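Local coordinates for post-proline cleaving enzyme (Rickettsia typhi, PDB 4HVT), which probably cleaves short peptides after proline residues, as a serine oligopeptidase of the prolyl oligopeptidase family, at residues Glu174-Thr177 and Lys181-Glu184; Lys206-Ser211 and Ala230-Glu235. All coordinates share one frame; numbering follows the deposited sequence.

Contact 1: residues Glu174-Thr177 and Lys181-Glu184; sequences EPIT and KLLE
Pro175 and Leu183 are joined by a nearly straight backbone hydrogen bond, Leu183 N to Pro175 O at 2.8 Å, and Thr177 N binds Lys181 O at 2.8 Å, so the two chain pieces run antiparallel around a single bridge between Ile176 and Leu182. In the first bond the N-H lies almost on the line of the Pro175 carbonyl. In the second it is tilted 22° from the plane of the Lys181 carbonyl. That same oxygen also receives a CA-H...O contact from Ile176 CA at 3.1 Å. A third bond involves a side chain: Lys181 N reaches Thr177 OG1 at 3.2 Å with a bent geometry. The chi1 of 76° sets OG1 between the backbone N and the carbonyl carbon of Thr177, facing Lys181, while CG2 is directed at Leu183. OG1 is also hydrogen-bonded to Ser179 OG in the loop between the segments. Within the long connection between strands 167-168 and 185-186, at the surface of the N-terminal beta-propeller domain, the pair closes a three-residue loop. Pro175 sits at the centre of an inverse gamma turn where the chain enters the bridge. On one face, Leu182 CD1 rests against Ile176 CG2 at 3.8 Å and lies near Pro175 CG. Placing CG anti to the backbone N (chi1 -178°) swings the Leu182 branch back toward Ile176. On the Leu183 face, Thr177 CG2 meets Leu183 CD2 at 3.9 Å, the two side chains crossing at about a right angle. Phe157 of strand 155-162 touches both Pro175 and Leu182, and Leu202 and Leu204 pack on Leu183.

Contact 2: residues Lys206-Ser211 and Ala230-Glu235; sequences KNEITS and AKKLFE
Glu208 and Lys232 reach toward each other and meet in a salt bridge, Lys232 NZ to Glu208 OE2 at 2.8 Å. It is the one close contact between the two segments, whose backbones stay well apart: the nearest CA atoms, of Glu208 and Glu235, are 8.4 Å from each other. The ammonium group comes to OE2 on its anti side, 27° out of the carboxylate plane. The lysine chain runs extended from CA to CD, then turns about the CG-CD bond (chi3 -76°), which brings NZ round to the acid. The tight part is at Glu208, which is buried and has its carboxylate gripped at both oxygens. OE2 also bonds Tyr219 OH, while OE1 takes the backbone N-H groups of Leu204 and His205, so the group is fixed in rotation and its negative charge is probably stabilised. The Glu235 side is looser. That residue is exposed, and its OE1 forms the second salt bridge to Lys232 NZ, at 3.1 Å, from above the carboxylate plane. The two acids keep Glu208 OE2 and Glu235 OE1 5.5 Å apart, and the lysine charge between them probably eases their repulsion. The arrangement is a three-residue salt-bridge network that ties an inter-strand loop, turning at Glu208 in an inverse gamma turn, to strand 231-235, an edge strand of a four-stranded antiparallel sheet that forms a blade of the propeller.

From the N terminus, the chain leaves strand 167-168 and enters a long connection to strand 185-186, within which contact 1 closes a three-residue loop. It then runs through strands 190-192 and 197-200 into the loop holding 206-211. Contact 2 spans a longer excursion, with strand 217-222 between its segments, and ends on strand 231-235. The contacts follow in series and neither nests nor crosses. The centres of contact 1 and contact 2 lie about 15 Å apart. The nearest atoms of contacts 1 and 2 are about 7 Å apart, without touching. Contact 1 belongs to a connection within one propeller sheet, whereas contact 2 joins a loop of the following sheet to one of its edge strands.

Contact 1: residues Glu174-Thr177 and Lys181-Glu184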
loop_
_atom_site.group_PDB
_atom_site.type_symbol
_atom_site.label_atom_id
_atom_site.label_comp_id
_atom_site.label_asym_id
_atom_site.label_seq_id
_atom_site.Cartn_x
_atom_site.Cartn_y
_atom_site.Cartn_z
ATOM N N GLU A 174 16.594 -0.520 -20.944
ATOM C CA GLU A 174 17.151 -0.318 -19.585
ATOM C C GLU A 174 17.574 1.144 -19.611
ATOM O O GLU A 174 18.254 1.537 -20.580
ATOM C CB GLU A 174 18.357 -1.205 -19.412
ATOM C CG GLU A 174 19.062 -0.982 -18.091
ATOM C CD GLU A 174 20.383 -1.719 -17.982
ATOM O OE1 GLU A 174 20.970 -2.089 -19.017
ATOM O OE2 GLU A 174 20.850 -1.895 -16.824
ATOM N N PRO A 175 17.178 1.937 -18.606
ATOM C CA PRO A 175 17.394 3.363 -18.738
ATOM C C PRO A 175 18.815 3.796 -18.378
ATOM O O PRO A 175 19.038 4.309 -17.311
ATOM C CB PRO A 175 16.368 3.956 -17.794
ATOM C CG PRO A 175 16.242 2.947 -16.704
ATOM C CD PRO A 175 16.375 1.624 -17.423
ATOM N N ILE A 176 19.718 3.643 -19.314
ATOM C CA ILE A 176 21.116 3.990 -19.157
ATOM C C ILE A 176 21.545 4.994 -20.214
ATOM O O ILE A 176 21.082 4.956 -21.363
ATOM C CB ILE A 176 22.037 2.756 -19.206
ATOM C CG1 ILE A 176 21.898 1.950 -20.497
ATOM C CG2 ILE A 176 21.682 1.819 -18.066
ATOM C CD1 ILE A 176 23.059 0.995 -20.755
ATOM N N THR A 177 22.427 5.904 -19.839
ATOM C CA THR A 177 22.937 6.846 -20.797
ATOM C C THR A 177 24.001 6.275 -21.735
ATOM O O THR A 177 24.444 5.151 -21.589
ATOM C CB THR A 177 23.562 8.056 -20.081
ATOM O OG1 THR A 177 24.831 7.687 -19.544
ATOM C CG2 THR A 177 22.654 8.622 -18.983
ATOM N N LYS A 181 25.597 5.183 -17.627
ATOM C CA LYS A 181 25.049 5.629 -16.341
ATOM C C LYS A 181 23.555 5.275 -16.226
ATOM O O LYS A 181 22.747 5.607 -17.067
ATOM C CB LYS A 181 25.270 7.136 -16.244
ATOM C CG LYS A 181 24.557 7.852 -15.099
ATOM C CD LYS A 181 25.444 8.004 -13.908
ATOM C CE LYS A 181 24.627 8.346 -12.632
ATOM N NZ LYS A 181 25.472 8.123 -11.472
ATOM N N LEU A 182 23.184 4.646 -15.133
ATOM C CA LEU A 182 21.798 4.239 -14.891
ATOM C C LEU A 182 20.972 5.387 -14.310
ATOM O O LEU A 182 21.374 6.030 -13.294
ATOM C CB LEU A 182 21.799 3.086 -13.896
ATOM C CG LEU A 182 20.403 2.479 -13.544
ATOM C CD1 LEU A 182 19.791 1.761 -14.723
ATOM C CD2 LEU A 182 20.496 1.494 -12.413
ATOM N N LEU A 183 19.835 5.657 -14.958
ATOM C CA LEU A 183 18.956 6.706 -14.549
ATOM C C LEU A 183 17.825 6.101 -13.700
ATOM O O LEU A 183 17.298 5.044 -14.046
ATOM C CB LEU A 183 18.411 7.396 -15.763
ATOM C CG LEU A 183 19.479 8.027 -16.675
ATOM C CD1 LEU A 183 18.803 8.405 -17.977
ATOM C CD2 LEU A 183 20.123 9.213 -16.028
ATOM N N GLU A 184 17.535 6.722 -12.568
ATOM C CA GLU A 184 16.484 6.265 -11.660
ATOM C C GLU A 184 15.453 7.339 -11.485
ATOM O O GLU A 184 15.766 8.523 -11.613
ATOM C CB GLU A 184 17.079 5.923 -10.310
ATOM C CG GLU A 184 18.074 4.770 -10.338
ATOM C CD GLU A 184 18.831 4.634 -9.021
ATOM O OE1 GLU A 184 18.201 4.409 -7.983
ATOM O OE2 GLU A 184 20.062 4.867 -8.992
#

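Contact 2: residues Lys206-Ser211 and Ala230-Glu235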
loop_
_atom_site.group_PDB
_atom_site.type_symbol
_atom_site.label_atom_id
_atom_site.label_comp_id
_atom_site.label_asym_id
_atom_site.label_seq_id
_atom_site.Cartn_x
_atom_site.Cartn_y
_atom_site.Cartn_z
ATOM N N LYS A 206 18.152 16.133 -14.643
ATOM C CA LYS A 206 17.957 16.383 -13.206
ATOM C C LYS A 206 16.697 17.169 -12.829
ATOM O O LYS A 206 16.076 16.904 -11.780
ATOM C CB LYS A 206 19.175 17.212 -12.660
ATOM N N ASN A 207 16.365 18.146 -13.640
ATOM C CA ASN A 207 15.255 19.045 -13.365
ATOM C C ASN A 207 13.863 18.529 -13.771
ATOM O O ASN A 207 12.874 19.232 -13.548
ATOM C CB ASN A 207 15.490 20.429 -13.964
ATOM C CG ASN A 207 15.354 20.461 -15.470
ATOM O OD1 ASN A 207 15.548 19.459 -16.148
ATOM N ND2 ASN A 207 15.029 21.628 -16.007
ATOM N N GLU A 208 13.799 17.303 -14.315
ATOM C CA GLU A 208 12.533 16.758 -14.827
ATOM C C GLU A 208 11.774 16.072 -13.707
ATOM O O GLU A 208 11.437 14.900 -13.775
ATOM C CB GLU A 208 12.760 15.807 -15.993
ATOM C CG GLU A 208 13.230 16.516 -17.234
ATOM C CD GLU A 208 13.477 15.603 -18.401
ATOM O OE1 GLU A 208 14.016 14.483 -18.183
ATOM O OE2 GLU A 208 13.148 16.034 -19.543
ATOM N N ILE A 209 11.511 16.849 -12.655
ATOM C CA ILE A 209 10.794 16.376 -11.467
ATOM C C ILE A 209 9.851 17.473 -10.974
ATOM O O ILE A 209 10.075 18.649 -11.227
ATOM C CB ILE A 209 11.727 15.914 -10.317
ATOM C CG1 ILE A 209 12.710 17.018 -9.971
ATOM C CG2 ILE A 209 12.463 14.654 -10.730
ATOM C CD1 ILE A 209 13.555 16.716 -8.748
ATOM N N THR A 210 8.785 17.067 -10.288
ATOM C CA THR A 210 7.846 17.994 -9.686
ATOM C C THR A 210 8.383 18.378 -8.318
ATOM O O THR A 210 9.389 17.851 -7.844
ATOM C CB THR A 210 6.463 17.377 -9.496
ATOM O OG1 THR A 210 6.541 16.333 -8.524
ATOM C CG2 THR A 210 5.936 16.783 -10.824
ATOM N N SER A 211 7.654 19.270 -7.638
ATOM C CA SER A 211 7.985 19.649 -6.271
ATOM C C SER A 211 7.823 18.533 -5.272
ATOM O O SER A 211 8.385 18.602 -4.128
ATOM C CB SER A 211 7.115 20.833 -5.848
ATOM O OG SER A 211 7.572 21.977 -6.564
ATOM N N ALA A 230 15.511 9.585 -27.135
ATOM C CA ALA A 230 14.109 9.393 -26.792
ATOM C C ALA A 230 13.381 10.705 -26.850
ATOM O O ALA A 230 13.922 11.743 -26.464
ATOM C CB ALA A 230 13.966 8.746 -25.421
ATOM N N LYS A 231 12.140 10.642 -27.329
ATOM C CA LYS A 231 11.344 11.803 -27.544
ATOM C C LYS A 231 10.428 12.089 -26.379
ATOM O O LYS A 231 9.593 11.298 -26.021
ATOM C CB LYS A 231 10.548 11.647 -28.855
ATOM C CG LYS A 231 11.414 11.481 -30.097
ATOM C CD LYS A 231 11.931 12.808 -30.652
ATOM C CE LYS A 231 12.722 12.658 -31.974
ATOM N NZ LYS A 231 12.047 11.822 -33.006
ATOM N N LYS A 232 10.549 13.282 -25.828
ATOM C CA LYS A 232 9.635 13.746 -24.792
ATOM C C LYS A 232 8.245 13.954 -25.391
ATOM O O LYS A 232 8.102 14.684 -26.393
ATOM C CB LYS A 232 10.116 15.048 -24.141
ATOM C CG LYS A 232 9.169 15.454 -23.015
ATOM C CD LYS A 232 9.651 16.632 -22.212
ATOM C CE LYS A 232 10.717 16.289 -21.279
ATOM N NZ LYS A 232 10.974 17.527 -20.442
ATOM N N LEU A 233 7.227 13.358 -24.783
ATOM C CA LEU A 233 5.853 13.536 -25.257
ATOM C C LEU A 233 4.980 14.406 -24.393
ATOM O O LEU A 233 3.927 14.912 -24.875
ATOM C CB LEU A 233 5.154 12.193 -25.376
ATOM C CG LEU A 233 5.748 11.239 -26.402
ATOM C CD1 LEU A 233 4.843 10.045 -26.521
ATOM C CD2 LEU A 233 5.977 11.884 -27.777
ATOM N N PHE A 234 5.333 14.560 -23.114
ATOM C CA PHE A 234 4.409 15.202 -22.196
ATOM C C PHE A 234 5.200 15.659 -20.988
ATOM O O PHE A 234 6.136 14.980 -20.608
ATOM C CB PHE A 234 3.257 14.277 -21.777
ATOM C CG PHE A 234 2.118 15.033 -21.170
ATOM C CD1 PHE A 234 1.392 15.951 -21.941
ATOM C CD2 PHE A 234 1.861 14.954 -19.798
ATOM C CE1 PHE A 234 0.366 16.742 -21.366
ATOM C CE2 PHE A 234 0.866 15.706 -19.223
ATOM C CZ PHE A 234 0.110 16.599 -19.991
ATOM N N GLU A 235 4.839 16.839 -20.454
ATOM C CA GLU A 235 5.450 17.349 -19.228
ATOM C C GLU A 235 4.403 18.031 -18.386
ATOM O O GLU A 235 3.507 18.714 -18.922
ATOM C CB GLU A 235 6.604 18.303 -19.521
ATOM C CG GLU A 235 7.304 18.809 -18.280
ATOM C CD GLU A 235 8.321 19.921 -18.586
ATOM O OE1 GLU A 235 9.082 19.781 -19.556
ATOM O OE2 GLU A 235 8.346 20.921 -17.845
#